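Local coordinates for protein paenibacillus xanthan lyase (Paenibacillus, PDB 6F2P) that is a xanthan lyase that probably removes terminal mannose from xanthan side chains by beta-elimination, at residues 211-216 with 262-267; 267-271 with 365-370; 29-34 with 335-340; 301-305 with 341-345. One frame throughout, in Å; residues are numbered along the deposited sequence.

Contact 1: 211-216 with 262-267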
loop_
_atom_site.group_PDB
_atom_site.type_symbol
_atom_site.label_atom_id
_atom_site.label_comp_id
_atom_site.label_asym_id
_atom_site.label_seq_id
_atom_site.Cartn_x
_atom_site.Cartn_y
_atom_site.Cartn_z
ATOM N N PHE A 211 1.166 -5.979 -12.673
ATOM C CA PHE A 211 0.212 -4.922 -12.374
ATOM C C PHE A 211 -0.707 -5.314 -11.215
ATOM O O PHE A 211 -1.176 -6.450 -11.139
ATOM C CB PHE A 211 -0.630 -4.613 -13.608
ATOM C CG PHE A 211 0.115 -3.896 -14.677
ATOM C CD1 PHE A 211 0.765 -4.601 -15.672
ATOM C CD2 PHE A 211 0.168 -2.513 -14.691
ATOM C CE1 PHE A 211 1.452 -3.946 -16.660
ATOM C CE2 PHE A 211 0.853 -1.851 -15.676
ATOM C CZ PHE A 211 1.498 -2.567 -16.667
ATOM N N TYR A 212 -0.969 -4.360 -10.327
ATOM C CA TYR A 212 -1.840 -4.577 -9.177
ATOM C C TYR A 212 -3.173 -3.860 -9.408
ATOM O O TYR A 212 -3.226 -2.852 -10.118
ATOM C CB TYR A 212 -1.183 -4.031 -7.902
ATOM C CG TYR A 212 0.017 -4.814 -7.397
ATOM C CD1 TYR A 212 1.147 -4.980 -8.187
ATOM C CD2 TYR A 212 0.029 -5.362 -6.117
ATOM C CE1 TYR A 212 2.245 -5.686 -7.730
ATOM C CE2 TYR A 212 1.130 -6.069 -5.650
ATOM C CZ TYR A 212 2.233 -6.226 -6.469
ATOM O OH TYR A 212 3.334 -6.925 -6.037
ATOM N N ASN A 213 -4.248 -4.373 -8.812
ATOM C CA ASN A 213 -5.553 -3.720 -8.920
ATOM C C ASN A 213 -5.564 -2.269 -8.430
ATOM O O ASN A 213 -6.372 -1.464 -8.897
ATOM C CB ASN A 213 -6.636 -4.523 -8.188
ATOM C CG ASN A 213 -7.133 -5.700 -8.999
ATOM O OD1 ASN A 213 -6.706 -6.841 -8.789
ATOM N ND2 ASN A 213 -8.025 -5.430 -9.950
ATOM N N ASP A 214 -4.672 -1.938 -7.494
ATOM C CA ASP A 214 -4.619 -0.578 -6.955
ATOM C C ASP A 214 -3.877 0.380 -7.885
ATOM O O ASP A 214 -3.778 1.569 -7.610
ATOM C CB ASP A 214 -4.051 -0.536 -5.514
ATOM C CG ASP A 214 -2.563 -0.921 -5.429
ATOM O OD1 ASP A 214 -1.862 -0.911 -6.467
ATOM O OD2 ASP A 214 -2.091 -1.223 -4.306
ATOM N N GLY A 215 -3.347 -0.150 -8.981
ATOM C CA GLY A 215 -2.668 0.673 -9.966
ATOM C C GLY A 215 -1.160 0.525 -9.947
ATOM O O GLY A 215 -0.488 1.018 -10.847
ATOM N N SER A 216 -0.633 -0.141 -8.920
ATOM C CA SER A 216 0.802 -0.359 -8.795
ATOM C C SER A 216 1.324 -1.261 -9.904
ATOM O O SER A 216 0.610 -2.144 -10.385
ATOM C CB SER A 216 1.132 -1.034 -7.461
ATOM O OG SER A 216 0.753 -0.237 -6.357
ATOM N N TRP A 262 -5.315 -0.438 -17.225
ATOM C CA TRP A 262 -3.957 -0.005 -16.855
ATOM C C TRP A 262 -3.759 1.481 -17.113
ATOM O O TRP A 262 -3.128 2.178 -16.319
ATOM C CB TRP A 262 -2.876 -0.784 -17.608
ATOM C CG TRP A 262 -2.783 -2.241 -17.238
ATOM C CD1 TRP A 262 -3.338 -2.852 -16.146
ATOM C CD2 TRP A 262 -2.100 -3.272 -17.972
ATOM N NE1 TRP A 262 -3.033 -4.195 -16.153
ATOM C CE2 TRP A 262 -2.278 -4.478 -17.263
ATOM C CE3 TRP A 262 -1.361 -3.293 -19.158
ATOM C CZ2 TRP A 262 -1.741 -5.690 -17.703
ATOM C CZ3 TRP A 262 -0.823 -4.499 -19.589
ATOM C CH2 TRP A 262 -1.018 -5.677 -18.865
ATOM N N ILE A 263 -4.314 1.960 -18.221
ATOM C CA ILE A 263 -4.261 3.377 -18.546
ATOM C C ILE A 263 -4.894 4.238 -17.451
ATOM O O ILE A 263 -4.271 5.182 -16.969
ATOM C CB ILE A 263 -4.939 3.660 -19.888
ATOM C CG1 ILE A 263 -4.300 2.808 -20.993
ATOM C CG2 ILE A 263 -4.870 5.134 -20.220
ATOM C CD1 ILE A 263 -2.786 2.895 -21.046
ATOM N N TYR A 264 -6.118 3.907 -17.038
ATOM C CA TYR A 264 -6.785 4.694 -15.998
ATOM C C TYR A 264 -6.091 4.549 -14.651
ATOM O O TYR A 264 -5.991 5.509 -13.894
ATOM C CB TYR A 264 -8.248 4.293 -15.835
ATOM C CG TYR A 264 -9.093 4.464 -17.064
ATOM C CD1 TYR A 264 -9.247 5.706 -17.657
ATOM C CD2 TYR A 264 -9.767 3.383 -17.617
ATOM C CE1 TYR A 264 -10.030 5.866 -18.781
ATOM C CE2 TYR A 264 -10.556 3.530 -18.737
ATOM C CZ TYR A 264 -10.685 4.774 -19.317
ATOM O OH TYR A 264 -11.470 4.921 -20.439
ATOM N N ASP A 265 -5.627 3.341 -14.353
ATOM C CA ASP A 265 -5.097 3.043 -13.032
ATOM C C ASP A 265 -3.590 3.206 -12.903
ATOM O O ASP A 265 -3.111 3.675 -11.875
ATOM C CB ASP A 265 -5.490 1.631 -12.602
ATOM C CG ASP A 265 -6.990 1.430 -12.563
ATOM O OD1 ASP A 265 -7.728 2.443 -12.478
ATOM O OD2 ASP A 265 -7.424 0.257 -12.621
ATOM N N SER A 266 -2.838 2.832 -13.936
ATOM C CA SER A 266 -1.389 2.769 -13.796
ATOM C C SER A 266 -0.618 3.802 -14.607
ATOM O O SER A 266 0.594 3.927 -14.441
ATOM C CB SER A 266 -0.898 1.366 -14.123
ATOM O OG SER A 266 -1.542 0.426 -13.287
ATOM N N TYR A 267 -1.294 4.549 -15.475
ATOM C CA TYR A 267 -0.571 5.511 -16.321
ATOM C C TYR A 267 -1.065 6.949 -16.251
ATOM O O TYR A 267 -0.285 7.856 -15.977
ATOM C CB TYR A 267 -0.426 4.986 -17.756
ATOM C CG TYR A 267 0.496 3.814 -17.706
ATOM C CD1 TYR A 267 1.870 4.001 -17.644
ATOM C CD2 TYR A 267 0.001 2.526 -17.603
ATOM C CE1 TYR A 267 2.726 2.935 -17.523
ATOM C CE2 TYR A 267 0.854 1.448 -17.484
ATOM C CZ TYR A 267 2.212 1.664 -17.440
ATOM O OH TYR A 267 3.066 0.605 -17.312
HETATM O O HOH W 1 -3.299 -1.668 -12.843
#
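Phe211 lays its ring over the indole of Trp262 in a face-to-face stack with the five-membered ring, the centroids 3.8 Å apart and the planes at 12°. Followed outward, Phe211 CB lies 3.5 Å from Trp262 NE1, and Phe211 CG stays above the same nitrogen and Trp262 CE2. CG is anti to the carbonyl carbon (chi1 -72°), which turns the ring toward the helix. One side of the ring then runs along the benzo part of the indole: Phe211 CD1 is 3.4 Å from Trp262 CZ2, and Phe211 CE1 reaches Trp262 CH2 and Trp262 CZ3. The other side looks toward Ser266, with Phe211 CD2 3.7 Å from Ser266 OG. At the tip, Phe211 CZ is 3.6 Å from Tyr267 OH, a hydroxyl whose own hydrogen-bond partner is Asn226 O.

Beyond the ring, the type I turn from Tyr212 to Gly215 meets the helix through polar atoms. Ser266 OG donates to Gly215 O at 2.7 Å, approaching 43° out of the carbonyl plane, and accepts from a water that also donates to Tyr212 O. At Gly215 the positive phi would press a beta carbon against the preceding carbonyl oxygen, which alone calls for glycine. Asp214 OD1 closes an Asx turn by accepting from Ser216 N, and takes Ser216 OG as a second donor.

The loop between strands 210-211 and 217-219 thus lies against the 262-267 part of helix 256-267. That helix rests Trp262 on Ile237 of helix 229-244, while Ile263 packs on helices 292-307 and 312-328 of the alpha-helical domain.

Contact 2: 267-271 with 365-370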
loop_
_atom_site.group_PDB
_atom_site.type_symbol
_atom_site.label_atom_id
_atom_site.label_comp_id
_atom_site.label_asym_id
_atom_site.label_seq_id
_atom_site.Cartn_x
_atom_site.Cartn_y
_atom_site.Cartn_z
ATOM N N TYR A 267 -1.294 4.549 -15.475
ATOM C CA TYR A 267 -0.571 5.511 -16.321
ATOM C C TYR A 267 -1.065 6.949 -16.251
ATOM O O TYR A 267 -0.285 7.856 -15.977
ATOM C CB TYR A 267 -0.426 4.986 -17.756
ATOM C CG TYR A 267 0.496 3.814 -17.706
ATOM C CD1 TYR A 267 1.870 4.001 -17.644
ATOM C CD2 TYR A 267 0.001 2.526 -17.603
ATOM C CE1 TYR A 267 2.726 2.935 -17.523
ATOM C CE2 TYR A 267 0.854 1.448 -17.484
ATOM C CZ TYR A 267 2.212 1.664 -17.440
ATOM O OH TYR A 267 3.066 0.605 -17.312
ATOM N N GLU A 268 -2.359 7.150 -16.454
ATOM C CA GLU A 268 -2.936 8.482 -16.360
ATOM C C GLU A 268 -2.561 9.233 -15.065
ATOM O O GLU A 268 -2.232 10.420 -15.118
ATOM C CB GLU A 268 -4.458 8.428 -16.555
ATOM C CG GLU A 268 -5.086 9.788 -16.783
ATOM C CD GLU A 268 -6.590 9.733 -16.822
ATOM O OE1 GLU A 268 -7.144 8.715 -16.369
ATOM O OE2 GLU A 268 -7.221 10.696 -17.311
ATOM N N PRO A 269 -2.597 8.553 -13.902
ATOM C CA PRO A 269 -2.252 9.350 -12.716
ATOM C C PRO A 269 -0.772 9.739 -12.675
ATOM O O PRO A 269 -0.389 10.655 -11.942
ATOM C CB PRO A 269 -2.575 8.412 -11.539
ATOM C CG PRO A 269 -3.411 7.318 -12.111
ATOM C CD PRO A 269 -3.009 7.183 -13.550
ATOM N N PHE A 270 0.052 9.048 -13.453
ATOM C CA PHE A 270 1.490 9.274 -13.397
ATOM C C PHE A 270 2.008 10.125 -14.533
ATOM O O PHE A 270 3.217 10.340 -14.645
ATOM C CB PHE A 270 2.257 7.953 -13.338
ATOM C CG PHE A 270 2.018 7.181 -12.079
ATOM C CD1 PHE A 270 2.470 7.665 -10.863
ATOM C CD2 PHE A 270 1.331 5.979 -12.109
ATOM C CE1 PHE A 270 2.248 6.958 -9.698
ATOM C CE2 PHE A 270 1.111 5.271 -10.956
ATOM C CZ PHE A 270 1.570 5.759 -9.747
ATOM N N ILE A 271 1.106 10.608 -15.380
ATOM C CA ILE A 271 1.514 11.563 -16.400
ATOM C C ILE A 271 1.027 12.934 -16.017
ATOM O O ILE A 271 -0.178 13.205 -16.045
ATOM C CB ILE A 271 0.990 11.216 -17.800
ATOM C CG1 ILE A 271 1.620 9.916 -18.285
ATOM C CG2 ILE A 271 1.306 12.349 -18.792
ATOM C CD1 ILE A 271 1.038 9.433 -19.570
ATOM N N LYS A 365 -4.761 9.229 -5.053
ATOM C CA LYS A 365 -4.676 7.787 -5.265
ATOM C C LYS A 365 -3.521 7.148 -4.506
ATOM O O LYS A 365 -2.363 7.524 -4.694
ATOM C CB LYS A 365 -4.589 7.468 -6.763
ATOM C CG LYS A 365 -4.819 5.996 -7.109
ATOM C CD LYS A 365 -5.061 5.800 -8.599
ATOM C CE LYS A 365 -5.252 4.331 -8.955
ATOM N NZ LYS A 365 -6.428 3.738 -8.249
ATOM N N GLN A 366 -3.842 6.184 -3.643
ATOM C CA GLN A 366 -2.823 5.466 -2.880
ATOM C C GLN A 366 -2.404 4.179 -3.581
ATOM O O GLN A 366 -3.235 3.298 -3.815
ATOM C CB GLN A 366 -3.321 5.120 -1.479
ATOM C CG GLN A 366 -2.229 4.734 -0.493
ATOM C CD GLN A 366 -1.700 5.936 0.281
ATOM O OE1 GLN A 366 -2.448 6.868 0.574
ATOM N NE2 GLN A 366 -0.406 5.928 0.602
ATOM N N PHE A 367 -1.114 4.070 -3.892
ATOM C CA PHE A 367 -0.577 2.881 -4.535
ATOM C C PHE A 367 0.111 1.996 -3.506
ATOM O O PHE A 367 1.343 1.945 -3.416
ATOM C CB PHE A 367 0.372 3.280 -5.665
ATOM C CG PHE A 367 -0.278 4.141 -6.708
ATOM C CD1 PHE A 367 -0.940 3.571 -7.778
ATOM C CD2 PHE A 367 -0.262 5.516 -6.597
ATOM C CE1 PHE A 367 -1.553 4.358 -8.733
ATOM C CE2 PHE A 367 -0.878 6.311 -7.546
ATOM C CZ PHE A 367 -1.524 5.731 -8.618
ATOM N N SER A 368 -0.705 1.295 -2.730
ATOM C CA SER A 368 -0.224 0.497 -1.612
ATOM C C SER A 368 0.670 -0.670 -2.027
ATOM O O SER A 368 1.472 -1.159 -1.231
ATOM C CB SER A 368 -1.419 -0.030 -0.822
ATOM O OG SER A 368 -2.092 1.039 -0.188
ATOM N N GLY A 369 0.515 -1.127 -3.264
ATOM C CA GLY A 369 1.298 -2.242 -3.763
ATOM C C GLY A 369 2.749 -1.898 -4.075
ATOM O O GLY A 369 3.577 -2.793 -4.244
ATOM N N MET A 370 3.064 -0.608 -4.148
ATOM C CA MET A 370 4.426 -0.192 -4.442
ATOM C C MET A 370 4.885 1.003 -3.608
ATOM O O MET A 370 5.791 1.736 -4.012
ATOM C CB MET A 370 4.572 0.122 -5.928
ATOM C CG MET A 370 3.770 1.319 -6.367
ATOM S SD MET A 370 3.858 1.523 -8.146
ATOM C CE MET A 370 2.875 2.991 -8.369
#
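Pro269 and Lys365 mark the nearest backbone approach, their CA atoms 8.0 Å apart, where the 3-10 turn 268-270 faces strand 363-367 at the margin of its four-stranded antiparallel sheet. The gap is filled by side chains. Phe270 and Phe367 reach in from opposite directions, and Phe270 CZ comes to lie over the centre of the Phe367 ring, 3.3 Å from its CZ. With the planes at 38° the pair is oblique. Pro269 CB sits at the edge of the Phe367 ring, 4.1 Å from CZ. Met370 carries its CG between the backbone N and the carbonyl carbon (chi1 66°) and runs extended from there, bringing the methyl CE within 3.4 Å of Phe270 CZ. Lys365 lends its aliphatic part, CD lying 4.2 Å from Pro269 CG.

A serine in place of Phe367 would probably open a gap under Phe270 and leave that ring and Pro269 without their common partner.

The touching atoms are all carbon, so the 3-10 turn of the alpha-helical domain is joined to the strand and following turn of the super-sandwich domain by hydrophobic burial. Such a join depends on shape and exclusion of water more than on direction.

Contact 3: 29-34 with 335-340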
loop_
_atom_site.group_PDB
_atom_site.type_symbol
_atom_site.label_atom_id
_atom_site.label_comp_id
_atom_site.label_asym_id
_atom_site.label_seq_id
_atom_site.Cartn_x
_atom_site.Cartn_y
_atom_site.Cartn_z
ATOM N N ASP A 29 5.709 18.455 -39.300
ATOM C CA ASP A 29 6.108 17.395 -38.394
ATOM C C ASP A 29 6.475 16.135 -39.168
ATOM O O ASP A 29 7.528 15.541 -38.923
ATOM C CB ASP A 29 5.013 17.146 -37.364
ATOM C CG ASP A 29 4.836 18.321 -36.434
ATOM O OD1 ASP A 29 5.870 18.866 -35.977
ATOM O OD2 ASP A 29 3.674 18.712 -36.183
ATOM N N ILE A 30 5.630 15.753 -40.125
ATOM C CA ILE A 30 5.959 14.648 -41.027
ATOM C C ILE A 30 7.226 14.934 -41.831
ATOM O O ILE A 30 8.109 14.073 -41.945
ATOM C CB ILE A 30 4.807 14.320 -41.987
ATOM C CG1 ILE A 30 3.601 13.811 -41.190
ATOM C CG2 ILE A 30 5.253 13.297 -43.020
ATOM C CD1 ILE A 30 2.371 13.539 -42.022
ATOM N N ALA A 31 7.326 16.151 -42.361
ATOM C CA ALA A 31 8.483 16.543 -43.172
ATOM C C ALA A 31 9.799 16.403 -42.406
ATOM O O ALA A 31 10.771 15.865 -42.924
ATOM C CB ALA A 31 8.320 17.959 -43.690
ATOM N N ALA A 32 9.815 16.886 -41.170
ATOM C CA ALA A 32 10.989 16.792 -40.320
ATOM C C ALA A 32 11.397 15.342 -40.110
ATOM O O ALA A 32 12.585 15.014 -40.128
ATOM C CB ALA A 32 10.709 17.448 -38.993
ATOM N N ARG A 33 10.411 14.472 -39.917
ATOM C CA ARG A 33 10.698 13.061 -39.675
ATOM C C ARG A 33 11.268 12.390 -40.928
ATOM O O ARG A 33 12.232 11.625 -40.854
ATOM C CB ARG A 33 9.442 12.345 -39.168
ATOM C CG ARG A 33 9.598 10.855 -38.936
ATOM C CD ARG A 33 10.860 10.515 -38.154
ATOM N NE ARG A 33 10.810 11.005 -36.787
ATOM C CZ ARG A 33 11.844 10.983 -35.954
ATOM N NH1 ARG A 33 13.006 10.492 -36.361
ATOM N NH2 ARG A 33 11.713 11.458 -34.721
ATOM N N VAL A 34 10.674 12.692 -42.076
ATOM C CA VAL A 34 11.133 12.143 -43.344
ATOM C C VAL A 34 12.590 12.507 -43.594
ATOM O O VAL A 34 13.414 11.649 -43.924
ATOM C CB VAL A 34 10.274 12.659 -44.506
ATOM C CG1 VAL A 34 10.898 12.285 -45.846
ATOM C CG2 VAL A 34 8.865 12.113 -44.392
ATOM N N LEU A 335 5.754 14.792 -30.962
ATOM C CA LEU A 335 5.803 14.801 -32.435
ATOM C C LEU A 335 7.207 14.630 -33.004
ATOM O O LEU A 335 7.385 14.019 -34.061
ATOM C CB LEU A 335 5.140 16.056 -33.013
ATOM C CG LEU A 335 3.621 16.078 -32.814
ATOM C CD1 LEU A 335 3.041 17.446 -33.089
ATOM C CD2 LEU A 335 2.944 15.033 -33.686
ATOM N N LYS A 336 8.203 15.143 -32.294
ATOM C CA LYS A 336 9.584 15.043 -32.760
ATOM C C LYS A 336 10.225 13.704 -32.419
ATOM O O LYS A 336 11.356 13.433 -32.824
ATOM C CB LYS A 336 10.428 16.169 -32.169
ATOM C CG LYS A 336 10.123 17.539 -32.732
ATOM C CD LYS A 336 10.524 18.615 -31.748
ATOM C CE LYS A 336 10.687 19.952 -32.433
ATOM N NZ LYS A 336 11.883 19.951 -33.323
ATOM N N ALA A 337 9.511 12.865 -31.676
ATOM C CA ALA A 337 10.103 11.618 -31.193
ATOM C C ALA A 337 9.542 10.357 -31.848
ATOM O O ALA A 337 10.243 9.368 -31.972
ATOM C CB ALA A 337 9.984 11.525 -29.679
ATOM N N VAL A 338 8.287 10.393 -32.271
ATOM C CA VAL A 338 7.622 9.189 -32.759
ATOM C C VAL A 338 7.666 9.027 -34.271
ATOM O O VAL A 338 8.131 9.907 -35.003
ATOM C CB VAL A 338 6.147 9.174 -32.343
ATOM C CG1 VAL A 338 6.036 9.255 -30.839
ATOM C CG2 VAL A 338 5.415 10.323 -33.004
ATOM N N SER A 339 7.154 7.891 -34.729
ATOM C CA SER A 339 7.157 7.566 -36.146
ATOM C C SER A 339 6.120 8.395 -36.882
ATOM O O SER A 339 5.269 9.048 -36.258
ATOM C CB SER A 339 6.844 6.090 -36.342
ATOM O OG SER A 339 5.498 5.821 -35.983
ATOM N N ILE A 340 6.186 8.357 -38.210
ATOM C CA ILE A 340 5.264 9.124 -39.031
ATOM C C ILE A 340 3.839 8.690 -38.742
ATOM O O ILE A 340 2.957 9.524 -38.562
ATOM C CB ILE A 340 5.584 8.978 -40.528
ATOM C CG1 ILE A 340 6.913 9.669 -40.837
ATOM C CG2 ILE A 340 4.462 9.574 -41.379
ATOM C CD1 ILE A 340 7.456 9.383 -42.217
HETATM O O HOH W 2 8.531 15.472 -36.391
#
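Ile340 spreads its branches under one side of helix 28-46, overlapping Ile30, Arg33 and Val34 together. It is the first residue of helix 340-351, with Ser339 at the N-cap position, so this is the place where, in a helical domain consistent with the alpha/alpha-toroid fold of family 8 lyases, a loop after helix 312-328 enters its next helix against a helix near the start of the chain. Ile340 CG1 lies 3.5 Å from Arg33 CG, CD1 is 3.8 Å from Val34 CG2, and CG2 meets Ile30 CG2 at 4.1 Å, where the two isoleucines cross at about a right angle.

Arg33 carries the contact further along the loop. Its CG stands opposite the backbone N (chi1 177°), and bends at chi2 (47°) and chi3 (67°) carry the chain past Ile340, which touches only its CB and CG, and bring the guanidinium to the loop carbonyls. Lys336 O lies near the guanidinium plane at its edge, 2.8 Å from Arg33 NH2, while Val338 O is approached obliquely.

At the other end Asp29 and Leu335 meet, with Asp29 OD2 3.4 Å from Leu335 CD1; the carboxylate finds its charge partner in Lys332, through OD1. The same loop holds Asp329, Asp331 and Thr333, which bind a calcium ion. Between the two backbones one water donates to both Asp29 O, at 2.7 Å, and Leu335 O, at 3.0 Å.

Contact 4: 301-305 with 341-345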
loop_
_atom_site.group_PDB
_atom_site.type_symbol
_atom_site.label_atom_id
_atom_site.label_comp_id
_atom_site.label_asym_id
_atom_site.label_seq_id
_atom_site.Cartn_x
_atom_site.Cartn_y
_atom_site.Cartn_z
ATOM N N ALA A 301 1.934 7.101 -26.772
ATOM C CA ALA A 301 1.852 6.349 -28.020
ATOM C C ALA A 301 1.032 5.094 -27.815
ATOM O O ALA A 301 0.223 4.726 -28.662
ATOM C CB ALA A 301 3.248 5.993 -28.536
ATOM N N SER A 302 1.244 4.442 -26.683
ATOM C CA SER A 302 0.521 3.221 -26.366
ATOM C C SER A 302 -0.961 3.501 -26.188
ATOM O O SER A 302 -1.802 2.676 -26.558
ATOM C CB SER A 302 1.087 2.582 -25.100
ATOM O OG SER A 302 2.385 2.055 -25.321
ATOM N N ILE A 303 -1.277 4.667 -25.626
ATOM C CA ILE A 303 -2.667 5.032 -25.368
ATOM C C ILE A 303 -3.408 5.289 -26.680
ATOM O O ILE A 303 -4.568 4.884 -26.848
ATOM C CB ILE A 303 -2.774 6.240 -24.408
ATOM C CG1 ILE A 303 -2.312 5.833 -23.007
ATOM C CG2 ILE A 303 -4.204 6.732 -24.335
ATOM C CD1 ILE A 303 -2.237 6.977 -22.013
ATOM N N ILE A 304 -2.722 5.951 -27.609
ATOM C CA ILE A 304 -3.232 6.152 -28.961
ATOM C C ILE A 304 -3.492 4.811 -29.655
ATOM O O ILE A 304 -4.536 4.616 -30.280
ATOM C CB ILE A 304 -2.250 6.981 -29.791
ATOM C CG1 ILE A 304 -2.192 8.409 -29.247
ATOM C CG2 ILE A 304 -2.644 6.975 -31.253
ATOM C CD1 ILE A 304 -1.140 9.263 -29.901
ATOM N N ARG A 305 -2.549 3.884 -29.528
ATOM C CA ARG A 305 -2.724 2.550 -30.085
ATOM C C ARG A 305 -3.896 1.836 -29.436
ATOM O O ARG A 305 -4.661 1.146 -30.111
ATOM C CB ARG A 305 -1.455 1.714 -29.918
ATOM C CG ARG A 305 -0.307 2.128 -30.823
ATOM C CD ARG A 305 -0.505 1.607 -32.227
ATOM N NE ARG A 305 0.504 2.115 -33.158
ATOM C CZ ARG A 305 0.222 2.801 -34.262
ATOM N NH1 ARG A 305 -1.040 3.072 -34.589
ATOM N NH2 ARG A 305 1.206 3.218 -35.042
ATOM N N ASP A 341 3.638 7.380 -38.669
ATOM C CA ASP A 341 2.338 6.802 -38.368
ATOM C C ASP A 341 1.694 7.461 -37.154
ATOM O O ASP A 341 0.527 7.864 -37.192
ATOM C CB ASP A 341 2.493 5.310 -38.101
ATOM C CG ASP A 341 1.228 4.547 -38.371
ATOM O OD1 ASP A 341 0.454 4.988 -39.250
ATOM O OD2 ASP A 341 1.005 3.514 -37.708
ATOM N N LEU A 342 2.468 7.577 -36.083
ATOM C CA LEU A 342 1.972 8.201 -34.866
ATOM C C LEU A 342 1.814 9.708 -35.009
ATOM O O LEU A 342 0.919 10.288 -34.399
ATOM C CB LEU A 342 2.872 7.860 -33.683
ATOM C CG LEU A 342 2.708 6.411 -33.245
ATOM C CD1 LEU A 342 3.865 5.972 -32.378
ATOM C CD2 LEU A 342 1.382 6.265 -32.516
ATOM N N ILE A 343 2.674 10.340 -35.809
ATOM C CA ILE A 343 2.543 11.768 -36.078
ATOM C C ILE A 343 1.191 12.017 -36.719
ATOM O O ILE A 343 0.460 12.945 -36.353
ATOM C CB ILE A 343 3.621 12.256 -37.037
ATOM C CG1 ILE A 343 4.994 12.144 -36.379
ATOM C CG2 ILE A 343 3.340 13.686 -37.463
ATOM C CD1 ILE A 343 6.108 12.636 -37.232
ATOM N N ILE A 344 0.853 11.155 -37.669
ATOM C CA ILE A 344 -0.419 11.242 -38.358
ATOM C C ILE A 344 -1.563 11.076 -37.372
ATOM O O ILE A 344 -2.467 11.916 -37.317
ATOM C CB ILE A 344 -0.508 10.190 -39.457
ATOM C CG1 ILE A 344 0.567 10.459 -40.515
ATOM C CG2 ILE A 344 -1.887 10.197 -40.080
ATOM C CD1 ILE A 344 0.751 9.323 -41.487
ATOM N N ALA A 345 -1.508 10.007 -36.581
ATOM C CA ALA A 345 -2.527 9.744 -35.564
ATOM C C ALA A 345 -2.632 10.895 -34.574
ATOM O O ALA A 345 -3.725 11.347 -34.261
ATOM C CB ALA A 345 -2.239 8.451 -34.833
#
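The guanidinium of Arg305 has Leu342 CD2 over one face, 3.9 Å above the plane and offset toward the rim, and Asp341 at its edge. This is helix-to-helix packing in a domain consistent with the alpha/alpha-toroid fold of family 8 lyases: segments 301-305 and 341-345 cross at 70° with their axes 10.9 Å apart at closest approach, and the salt bridge closes one margin of the interface. Arg305 NH2 donates to Asp341 OD2 at 2.7 Å, but the bond is bent (140° at the hydrogen) and reaches the oxygen from above the carboxylate plane. A bend at chi2 (-78°) swings the arginine's far end across to the other helix. The group is further held by Gln308 OE1, which accepts from NH1, and by a cation-pi contact with Phe242.

A leucine in place of Arg305 would probably leave Asp341 without this counter-charge and take the flat cover from Leu342 CD2.

Inside the salt bridge the interface is apolar. Leu342 splays between the helices, its CD2 4.3 Å from Ile304 CG2. Ala301 CB lies 3.9 Å from Leu342 CD1; one turn on, the small Ala345 takes Ile304 CG2 against its CB, also at 3.9 Å.

How the contacts relate
Contacts 1 and 2 form one region: their centres are 7 Å apart, they share Tyr267, and Asp214 OD2 probably bonds Gly369 N at 2.8 Å, so the loop 211-216 also reaches the super-sandwich segment. Contacts 3 and 4 make a second cluster, 12 Å between centres, where Ile343 packs on Asp29, Ile30, Leu335 and Val338. The clusters touch through Ile263 CD1 of contact 1 and Ile303 CG1 of contact 4, 3.6 Å apart; contacts 2 and 3 are about 31 Å apart, centre to centre. Calcium ions lie about 8 Å from the side chains of Ser216 and Lys336, and Ala345 is about 4 Å from a methylpentanediol molecule, probably from the crystallisation liquor.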